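Local coordinates for cation-transporting ATPase, E1-E2 family protein (Streptococcus pneumoniae, PDB 4F2F) that probably exports copper(I) across the membrane at the cost of ATP, and binds the ion through this cupredoxin-like metal-binding domain, at residues L32-I36 with F75-L80. Numbering follows the deposited sequence.
Sequences LQKGI and FTPQEL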
ATOM      1  N   LEU A  32       9.614  -2.412   0.788  1.00 20.93           N
ATOM      2  CA  LEU A  32       9.384  -3.849   0.708  1.00 22.71           C
ATOM      3  C   LEU A  32      10.638  -4.563   0.213  1.00 27.16           C
ATOM      4  O   LEU A  32      11.396  -4.015  -0.586  1.00 25.69           O
ATOM      5  CB  LEU A  32       8.221  -4.150  -0.238  1.00 23.85           C
ATOM      6  CG  LEU A  32       6.862  -3.519   0.061  1.00 21.73           C
ATOM      7  CD1 LEU A  32       5.884  -3.837  -1.055  1.00 23.10           C
ATOM      8  CD2 LEU A  32       6.320  -3.995   1.401  1.00 22.10           C
ATOM      9  N   GLN A  33      10.847  -5.785   0.689  1.00 25.87           N
ATOM     10  CA  GLN A  33      11.958  -6.613   0.230  1.00 27.52           C
ATOM     11  C   GLN A  33      11.550  -7.404  -1.010  1.00 22.71           C
ATOM     12  O   GLN A  33      10.479  -8.008  -1.042  1.00 25.52           O
ATOM     13  CB  GLN A  33      12.399  -7.571   1.341  1.00 28.57           C
ATOM     14  CG  GLN A  33      13.074  -6.890   2.524  1.00 37.39           C
ATOM     15  CD  GLN A  33      14.494  -6.457   2.215  1.00 39.36           C
ATOM     16  OE1 GLN A  33      15.238  -7.168   1.542  1.00 39.13           O
ATOM     17  NE2 GLN A  33      14.875  -5.281   2.703  1.00 44.86           N
ATOM     18  N   LYS A  34      12.404  -7.399  -2.030  1.00 24.90           N
ATOM     19  CA  LYS A  34      12.125  -8.134  -3.260  1.00 24.03           C
ATOM     20  C   LYS A  34      12.049  -9.640  -3.002  1.00 25.55           C
ATOM     21  O   LYS A  34      12.833 -10.188  -2.226  1.00 27.32           O
ATOM     22  CB  LYS A  34      13.191  -7.826  -4.321  1.00 31.71           C
ATOM     23  CG  LYS A  34      13.192  -8.765  -5.523  1.00 27.75           C
ATOM     24  CD  LYS A  34      14.393  -8.506  -6.429  1.00 32.96           C
ATOM     25  CE  LYS A  34      14.649  -9.676  -7.375  1.00 40.04           C
ATOM     26  NZ  LYS A  34      13.555  -9.863  -8.369  1.00 44.93           N
ATOM     27  N   GLY A  35      11.087 -10.301  -3.638  1.00 25.37           N
ATOM     28  CA  GLY A  35      10.979 -11.748  -3.569  1.00 24.67           C
ATOM     29  C   GLY A  35      10.263 -12.306  -2.349  1.00 24.79           C
ATOM     30  O   GLY A  35      10.070 -13.518  -2.243  1.00 26.24           O
ATOM     31  N   ILE A  36       9.875 -11.435  -1.423  1.00 27.27           N
ATOM     32  CA  ILE A  36       9.151 -11.874  -0.233  1.00 25.58           C
ATOM     33  C   ILE A  36       7.676 -11.493  -0.345  1.00 23.32           C
ATOM     34  O   ILE A  36       7.352 -10.322  -0.547  1.00 24.92           O
ATOM     35  CB  ILE A  36       9.746 -11.273   1.054  1.00 25.68           C
ATOM     36  CG1 ILE A  36      11.255 -11.526   1.120  1.00 34.10           C
ATOM     37  CG2 ILE A  36       9.045 -11.837   2.280  1.00 29.28           C
ATOM     38  CD1 ILE A  36      11.633 -12.992   1.098  1.00 32.99           C
ATOM     39  N   PHE A  75       0.757  -9.332  -2.943  1.00 23.31           N
ATOM     40  CA  PHE A  75       1.596  -9.621  -4.096  1.00 22.20           C
ATOM     41  C   PHE A  75       3.033  -9.857  -3.652  1.00 21.20           C
ATOM     42  O   PHE A  75       3.406  -9.531  -2.524  1.00 20.69           O
ATOM     43  CB  PHE A  75       1.501  -8.509  -5.158  1.00 22.72           C
ATOM     44  CG  PHE A  75       2.027  -7.167  -4.709  1.00 21.82           C
ATOM     45  CD1 PHE A  75       1.197  -6.251  -4.077  1.00 23.68           C
ATOM     46  CD2 PHE A  75       3.344  -6.809  -4.953  1.00 22.59           C
ATOM     47  CE1 PHE A  75       1.678  -5.012  -3.679  1.00 22.53           C
ATOM     48  CE2 PHE A  75       3.830  -5.575  -4.559  1.00 23.90           C
ATOM     49  CZ  PHE A  75       2.998  -4.676  -3.921  1.00 22.10           C
ATOM     50  N   THR A  76       3.829 -10.453  -4.531  1.00 22.33           N
ATOM     51  CA  THR A  76       5.244 -10.638  -4.263  1.00 20.89           C
ATOM     52  C   THR A  76       6.028  -9.702  -5.171  1.00 24.75           C
ATOM     53  O   THR A  76       6.109  -9.926  -6.379  1.00 25.51           O
ATOM     54  CB  THR A  76       5.678 -12.097  -4.500  1.00 23.96           C
ATOM     55  OG1 THR A  76       4.877 -12.971  -3.694  1.00 24.84           O
ATOM     56  CG2 THR A  76       7.148 -12.289  -4.142  1.00 25.54           C
ATOM     57  N   PRO A  77       6.584  -8.627  -4.592  1.00 23.75           N
ATOM     58  CA  PRO A  77       7.342  -7.633  -5.362  1.00 25.58           C
ATOM     59  C   PRO A  77       8.568  -8.257  -6.020  1.00 27.43           C
ATOM     60  O   PRO A  77       9.347  -8.927  -5.344  1.00 26.01           O
ATOM     61  CB  PRO A  77       7.761  -6.606  -4.301  1.00 28.22           C
ATOM     62  CG  PRO A  77       7.637  -7.319  -2.989  1.00 25.19           C
ATOM     63  CD  PRO A  77       6.507  -8.281  -3.162  1.00 25.50           C
ATOM     64  N   GLN A  78       8.725  -8.043  -7.323  1.00 25.07           N
ATOM     65  CA  GLN A  78       9.829  -8.640  -8.070  1.00 28.20           C
ATOM     66  C   GLN A  78      10.722  -7.596  -8.733  1.00 32.18           C
ATOM     67  O   GLN A  78      11.884  -7.868  -9.035  1.00 34.83           O
ATOM     68  CB  GLN A  78       9.298  -9.612  -9.127  1.00 30.34           C
ATOM     69  CG  GLN A  78       8.472 -10.766  -8.574  1.00 35.39           C
ATOM     70  CD  GLN A  78       9.288 -11.721  -7.721  1.00 35.18           C
ATOM     71  OE1 GLN A  78      10.451 -11.464  -7.412  1.00 35.36           O
ATOM     72  NE2 GLN A  78       8.676 -12.837  -7.339  1.00 31.92           N
ATOM     73  N   GLU A  79      10.176  -6.407  -8.970  1.00 28.21           N
ATOM     74  CA  GLU A  79      10.940  -5.337  -9.607  1.00 24.59           C
ATOM     75  C   GLU A  79      11.432  -4.298  -8.598  1.00 25.76           C
ATOM     76  O   GLU A  79      10.647  -3.729  -7.837  1.00 22.86           O
ATOM     77  CB  GLU A  79      10.122  -4.662 -10.712  1.00 28.47           C
ATOM     78  CG  GLU A  79      10.861  -3.534 -11.422  1.00 28.20           C
ATOM     79  CD  GLU A  79      10.124  -3.025 -12.646  1.00 37.28           C
ATOM     80  OE1 GLU A  79       9.853  -1.807 -12.716  1.00 40.41           O
ATOM     81  OE2 GLU A  79       9.824  -3.840 -13.544  1.00 45.79           O
ATOM     82  N   LEU A  80      12.738  -4.056  -8.603  1.00 23.68           N
ATOM     83  CA  LEU A  80      13.357  -3.101  -7.693  1.00 21.98           C
ATOM     84  C   LEU A  80      12.936  -1.670  -8.005  1.00 20.10           C
ATOM     85  O   LEU A  80      12.530  -1.365  -9.128  1.00 22.23           O
ATOM     86  CB  LEU A  80      14.880  -3.212  -7.769  1.00 24.32           C
ATOM     87  CG  LEU A  80      15.493  -4.550  -7.363  1.00 26.35           C
ATOM     88  CD1 LEU A  80      16.964  -4.605  -7.750  1.00 37.91           C
ATOM     89  CD2 LEU A  80      15.320  -4.782  -5.870  1.00 25.83           C
TER
HETATM   90  O   HOH W   1       9.943 -15.090  -5.364  1.00 41.48           O
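Lys34 and Gly35 meet Pro77 and Gln78 where a type II beta turn, Gln33 to Ile36, packs against the loop joining strands 70-75 and 81-87. The turn begins at Gln33, the last residue of strand 29-33 of the cupredoxin fold. This is packing at the domain surface, apart from the copper-binding cysteines and methionines.

Lys34 runs across Gln78 and Leu80, roughly at right angles to both side chains. Its CG lies anti to the backbone N (chi1 167°), and the nearly extended chain turns only at its last torsion. That final bend accompanies a 2.7 Å hydrogen bond from Lys34 NZ to Gln78 O. The donor sits in the carbonyl plane, on a lone pair. On the way, Lys34 CD passes 3.9 Å from Leu80 CD2, so one methyl branch of the leucine rests against the aliphatic part of the lysine. The side chain of Gln78 bends at chi2 (-66°), which helps bring OE1 near Gly35 CA. Water 1 accepts from Gln78 NE2 and gives a weak hydrogen bond to Gly35 O.

Pro77 packs against the turn, with the CG and CD edge of its ring facing two turn carbonyls. Its CG is 3.5 Å from Gln33 O, and its CD is 3.4 Å from Ile36 O. Ile36 O also receives a hydrogen bond from Gln15 NE2. The buried Leu32 adds apolar contacts: its CB faces Pro77 CG, while its CD1 comes obliquely to Phe75 CZ at 4.2 Å. Beyond the contact, the Phe75 ring also meets Phe56 and Tyr96. Thr76 points its methyl CG2 at the Gly35 carbonyl carbon, 3.6 Å away. Between the two backbones, Gly35 N donates to Pro77 O at 2.8 Å, almost straight, with 172° at the hydrogen.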